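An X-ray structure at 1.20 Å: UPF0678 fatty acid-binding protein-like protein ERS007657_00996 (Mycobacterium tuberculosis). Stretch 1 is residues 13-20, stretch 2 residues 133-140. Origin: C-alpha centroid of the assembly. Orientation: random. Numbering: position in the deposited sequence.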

ATOM      1  N   SER A  13       0.495 -15.588  -2.718  1.00 10.01           N
ATOM      2  CA  SER A  13       1.219 -16.240  -1.601  1.00 12.86           C
ATOM      3  C   SER A  13       2.617 -15.633  -1.416  1.00 11.42           C
ATOM      4  O   SER A  13       3.069 -15.517  -0.271  1.00 11.95           O
ATOM      5  CB  SER A  13       1.236 -17.761  -1.739  1.00 14.74           C
ATOM      6  OG  SER A  13       2.043 -18.205  -2.825  1.00 16.25           O
ATOM      7  N   PRO A  14       3.331 -15.168  -2.476  1.00 11.24           N
ATOM      8  CA  PRO A  14       4.654 -14.586  -2.249  1.00 11.78           C
ATOM      9  C   PRO A  14       4.641 -13.308  -1.381  1.00 10.33           C
ATOM     10  O   PRO A  14       5.688 -12.911  -0.910  1.00 11.23           O
ATOM     11  CB  PRO A  14       5.162 -14.276  -3.672  1.00 12.28           C
ATOM     12  CG  PRO A  14       4.505 -15.352  -4.515  1.00 12.71           C
ATOM     13  CD  PRO A  14       3.105 -15.436  -3.925  1.00 12.39           C
ATOM     14  N   LEU A  15       3.496 -12.661  -1.230  1.00 10.01           N
ATOM     15  CA  LEU A  15       3.434 -11.441  -0.398  1.00  9.50           C
ATOM     16  C   LEU A  15       3.559 -11.805   1.087  1.00  9.87           C
ATOM     17  O   LEU A  15       3.968 -10.949   1.882  1.00  9.84           O
ATOM     18  CB  LEU A  15       2.124 -10.692  -0.663  1.00 10.20           C
ATOM     19  CG  LEU A  15       2.094  -9.743  -1.863  1.00  9.91           C
ATOM     20  CD1 LEU A  15       2.311 -10.482  -3.173  1.00 12.37           C
ATOM     21  CD2 LEU A  15       0.773  -8.977  -1.883  1.00 11.86           C
ATOM     22  N   LEU A  16       3.140 -12.997   1.474  1.00  9.88           N
ATOM     23  CA  LEU A  16       3.090 -13.368   2.900  1.00 10.94           C
ATOM     24  C   LEU A  16       4.476 -13.205   3.528  1.00 10.94           C
ATOM     25  O   LEU A  16       5.466 -13.710   2.958  1.00 12.87           O
ATOM     26  CB  LEU A  16       2.603 -14.801   3.036  1.00 11.63           C
ATOM     27  CG  LEU A  16       1.133 -15.024   2.703  1.00 13.76           C
ATOM     28  CD1 LEU A  16       0.838 -16.512   2.589  1.00 15.15           C
ATOM     29  CD2 LEU A  16       0.228 -14.376   3.741  1.00 13.95           C
ATOM     30  N   GLY A  17       4.512 -12.634   4.717  1.00 10.74           N
ATOM     31  CA  GLY A  17       5.721 -12.459   5.511  1.00 12.40           C
ATOM     32  C   GLY A  17       6.016 -11.003   5.817  1.00 10.79           C
ATOM     33  O   GLY A  17       5.091 -10.148   5.754  1.00 11.33           O
ATOM     34  N   SER A  18       7.245 -10.758   6.235  1.00 11.05           N
ATOM     35  CA  SER A  18       7.709  -9.469   6.759  1.00 11.79           C
ATOM     36  C   SER A  18       8.650  -8.844   5.747  1.00 10.62           C
ATOM     37  O   SER A  18       9.458  -9.566   5.145  1.00 11.91           O
ATOM     38  CB  SER A  18       8.381  -9.646   8.085  1.00 13.97           C
ATOM     39  OG  SER A  18       7.431 -10.006   9.081  1.00 17.32           O
ATOM     40  N   TRP A  19       8.508  -7.548   5.557  1.00 11.23           N
ATOM     41  CA  TRP A  19       9.241  -6.764   4.555  1.00 11.70           C
ATOM     42  C   TRP A  19       9.810  -5.523   5.235  1.00 10.07           C
ATOM     43  O   TRP A  19       9.091  -4.918   6.031  1.00 12.03           O
ATOM     44  CB  TRP A  19       8.307  -6.384   3.402  1.00 10.98           C
ATOM     45  CG  TRP A  19       7.707  -7.561   2.692  1.00  9.83           C
ATOM     46  CD1 TRP A  19       6.568  -8.237   3.025  1.00 10.30           C
ATOM     47  CD2 TRP A  19       8.179  -8.153   1.477  1.00  9.66           C
ATOM     48  NE1 TRP A  19       6.321  -9.231   2.121  1.00 10.63           N
ATOM     49  CE2 TRP A  19       7.304  -9.215   1.160  1.00  9.65           C
ATOM     50  CE3 TRP A  19       9.285  -7.926   0.661  1.00  9.85           C
ATOM     51  CZ2 TRP A  19       7.471  -9.996   0.014  1.00 10.77           C
ATOM     52  CZ3 TRP A  19       9.448  -8.694  -0.468  1.00 10.99           C
ATOM     53  CH2 TRP A  19       8.586  -9.749  -0.759  1.00 11.56           C
ATOM     54  N   ALA A  20      11.043  -5.151   4.908  1.00 10.65           N
ATOM     55  CA  ALA A  20      11.641  -3.937   5.489  1.00 10.55           C
ATOM     56  C   ALA A  20      12.458  -3.231   4.423  1.00  9.77           C
ATOM     57  O   ALA A  20      13.128  -3.901   3.639  1.00 10.24           O
ATOM     58  CB  ALA A  20      12.495  -4.273   6.695  1.00 12.80           C
ATOM     59  N   ARG A 133       5.047  -3.928  -7.128  1.00 10.48           N
ATOM     60  CA  ARG A 133       5.772  -4.998  -7.825  1.00 10.47           C
ATOM     61  C   ARG A 133       6.450  -5.878  -6.785  1.00 11.04           C
ATOM     62  O   ARG A 133       7.196  -5.350  -5.965  1.00 12.10           O
ATOM     63  CB  ARG A 133       6.786  -4.386  -8.795  1.00 10.89           C
ATOM     64  CG  ARG A 133       7.613  -5.409  -9.560  1.00 14.71           C
ATOM     65  CD  ARG A 133       8.744  -4.698 -10.276  1.00 17.28           C
ATOM     66  NE  ARG A 133       9.636  -5.614 -10.952  1.00 22.85           N
ATOM     67  CZ  ARG A 133       9.487  -6.003 -12.200  1.00 20.69           C
ATOM     68  NH1 ARG A 133       8.411  -5.640 -12.880  1.00 25.23           N
ATOM     69  NH2 ARG A 133      10.306  -6.905 -12.700  1.00 26.56           N
ATOM     70  N   ILE A 134       6.144  -7.163  -6.783  1.00 10.08           N
ATOM     71  CA  ILE A 134       6.894  -8.160  -5.988  1.00 11.94           C
ATOM     72  C   ILE A 134       7.708  -9.005  -6.981  1.00 12.04           C
ATOM     73  O   ILE A 134       7.115  -9.639  -7.858  1.00 14.77           O
ATOM     74  CB  ILE A 134       5.978  -9.024  -5.087  1.00 12.26           C
ATOM     75  CG1 ILE A 134       5.299  -8.223  -3.964  1.00 14.74           C
ATOM     76  CG2 ILE A 134       6.780 -10.185  -4.514  1.00 14.74           C
ATOM     77  CD1 ILE A 134       4.250  -7.239  -4.421  1.00 14.97           C
ATOM     78  N   ASP A 135       9.020  -8.892  -6.915  1.00 11.86           N
ATOM     79  CA  ASP A 135       9.969  -9.602  -7.802  1.00 12.02           C
ATOM     80  C   ASP A 135      10.890 -10.432  -6.915  1.00 12.63           C
ATOM     81  O   ASP A 135      11.763  -9.860  -6.266  1.00 12.37           O
ATOM     82  CB  ASP A 135      10.722  -8.601  -8.674  1.00 14.39           C
ATOM     83  CG  ASP A 135      11.687  -9.228  -9.645  1.00 17.56           C
ATOM     84  OD1 ASP A 135      11.866 -10.446  -9.577  1.00 20.15           O
ATOM     85  OD2 ASP A 135      12.249  -8.479 -10.465  1.00 22.85           O
ATOM     86  N   GLY A 136      10.562 -11.699  -6.731  1.00 12.58           N
ATOM     87  CA  GLY A 136      11.309 -12.541  -5.786  1.00 14.30           C
ATOM     88  C   GLY A 136      11.226 -11.993  -4.372  1.00 14.03           C
ATOM     89  O   GLY A 136      10.137 -12.042  -3.786  1.00 14.98           O
ATOM     90  N   ASP A 137      12.352 -11.544  -3.813  1.00 13.08           N
ATOM     91  CA  ASP A 137      12.432 -11.056  -2.419  1.00 12.45           C
ATOM     92  C   ASP A 137      12.463  -9.521  -2.373  1.00 11.85           C
ATOM     93  O   ASP A 137      12.758  -8.985  -1.301  1.00 12.45           O
ATOM     94  CB  ASP A 137      13.662 -11.611  -1.718  1.00 14.08           C
ATOM     95  CG  ASP A 137      13.574 -13.092  -1.403  1.00 16.94           C
ATOM     96  OD1 ASP A 137      12.472 -13.677  -1.544  1.00 15.86           O
ATOM     97  OD2 ASP A 137      14.619 -13.661  -1.048  1.00 26.17           O
ATOM     98  N   GLU A 138      12.071  -8.850  -3.451  1.00 10.84           N
ATOM     99  CA  GLU A 138      12.012  -7.375  -3.531  1.00 12.01           C
ATOM    100  C   GLU A 138      10.559  -6.950  -3.717  1.00 10.90           C
ATOM    101  O   GLU A 138       9.950  -7.344  -4.722  1.00 13.55           O
ATOM    102  CB  GLU A 138      12.887  -6.898  -4.683  1.00 12.60           C
ATOM    103  CG  GLU A 138      12.925  -5.392  -4.848  1.00 15.15           C
ATOM    104  CD  GLU A 138      13.396  -4.949  -6.221  1.00 22.08           C
ATOM    105  OE1 GLU A 138      14.567  -4.596  -6.337  1.00 28.50           O
ATOM    106  OE2 GLU A 138      12.644  -5.184  -7.202  1.00 24.39           O
ATOM    107  N   LEU A 139      10.100  -6.036  -2.879  1.00 10.66           N
ATOM    108  CA  LEU A 139       8.769  -5.416  -3.036  1.00 10.57           C
ATOM    109  C   LEU A 139       8.964  -3.932  -3.262  1.00 10.41           C
ATOM    110  O   LEU A 139       9.616  -3.292  -2.430  1.00 11.92           O
ATOM    111  CB  LEU A 139       7.929  -5.675  -1.788  1.00 10.62           C
ATOM    112  CG  LEU A 139       6.490  -5.150  -1.834  1.00 11.16           C
ATOM    113  CD1 LEU A 139       5.649  -5.875  -0.797  1.00 14.07           C
ATOM    114  CD2 LEU A 139       6.414  -3.641  -1.621  1.00 12.80           C
ATOM    115  N   SER A 140       8.536  -3.428  -4.409  1.00  9.52           N
ATOM    116  CA  SER A 140       8.651  -1.983  -4.663  1.00  9.69           C
ATOM    117  C   SER A 140       7.271  -1.383  -4.963  1.00 12.41           C
ATOM    118  O   SER A 140       6.407  -2.081  -5.499  1.00 12.82           O
ATOM    119  CB  SER A 140       9.647  -1.717  -5.748  1.00 12.08           C
ATOM    120  OG  SER A 140       9.284  -2.344  -6.955  1.00 14.70           O
TER

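The contact is built around the indole of W19, which is buried and gives up more surface to the other stretch (101 Å²) than any other residue here. Its CA-to-CB bond points toward the hairpin of residues 133-140, and with chi1 at -60° (m) and chi2 at 87° the six-membered ring reaches the hairpin while the pyrrole nitrogen turns back to its own stretch. L139 lies over one face of the indole: its CB sits 3.9 Å from the centroid of the six-membered ring, 28° off the ring normal, a CH-pi contact, and the closest pair is W19 CE3 to L139 CB at 3.6 Å. I134, on the partner strand of the hairpin, meets the same ring obliquely, with W19 CH2 4.2 Å from I134 CG2. The CA-to-CB bonds of both I134 and L139 point toward stretch 1, so the two strands present apolar side chains to one indole.

I134 also carries the apolar contact on to the 3-10 segment. L15 CD1 packs against I134 CG1 at 3.8 Å; the CA-to-CB bond of L15 points sideways, but its m, p side chain brings the end nearer the hairpin. P14 adds a looser contact at the margin, P14 CB lying 4.5 Å from I134 CG2. I134 therefore touches P14, L15 and W19, joining the 3-10 segment and the strand of stretch 1 through a single side chain.

The pose of the indole is secured from within stretch 1. W19 NE1 donates a nearly straight hydrogen bond to L15 O (2.9 Å, 169° at the hydrogen), which satisfies the ring's one polar group and ties the strand to the 3-10 segment before it. That segment has its own backbone bond, L16 N to S13 O at 3.1 Å. At the start of the strand G17, at phi 120° and psi -164°, adopts backbone angles that would jam a CB against the carbonyl O of L16.

Toward the turn the indole meets main chain. W19 CZ3 approaches D137 O to 3.4 Å, obliquely to the ring, whereas G136 O lies at the ring edge, near its plane, 4.1 Å from W19 CH2. No hydrogen bond crosses between the stretches; the contact, burying 291 Å² in all, rests on packing. The hairpin supplies its own polar pairing: D135 N to E138 O (2.8 Å) and E138 N to D135 O (3.0 Å) close a type II' turn, in which G136 takes the positive phi (61°) that favours glycine. Farther along, R133 N to S140 O and S140 N to R133 O, both 2.8 Å, hold the two strands together.

The CA-to-CB bonds of D135, D137 and E138 all point away from stretch 1. D135 instead pairs within its strand: R133 NH2 and D135 OD2, 3.4 Å apart, form a salt bridge whose hydrogen bond is weak. D137 OD1 is hydrogen-bonded elsewhere in the structure.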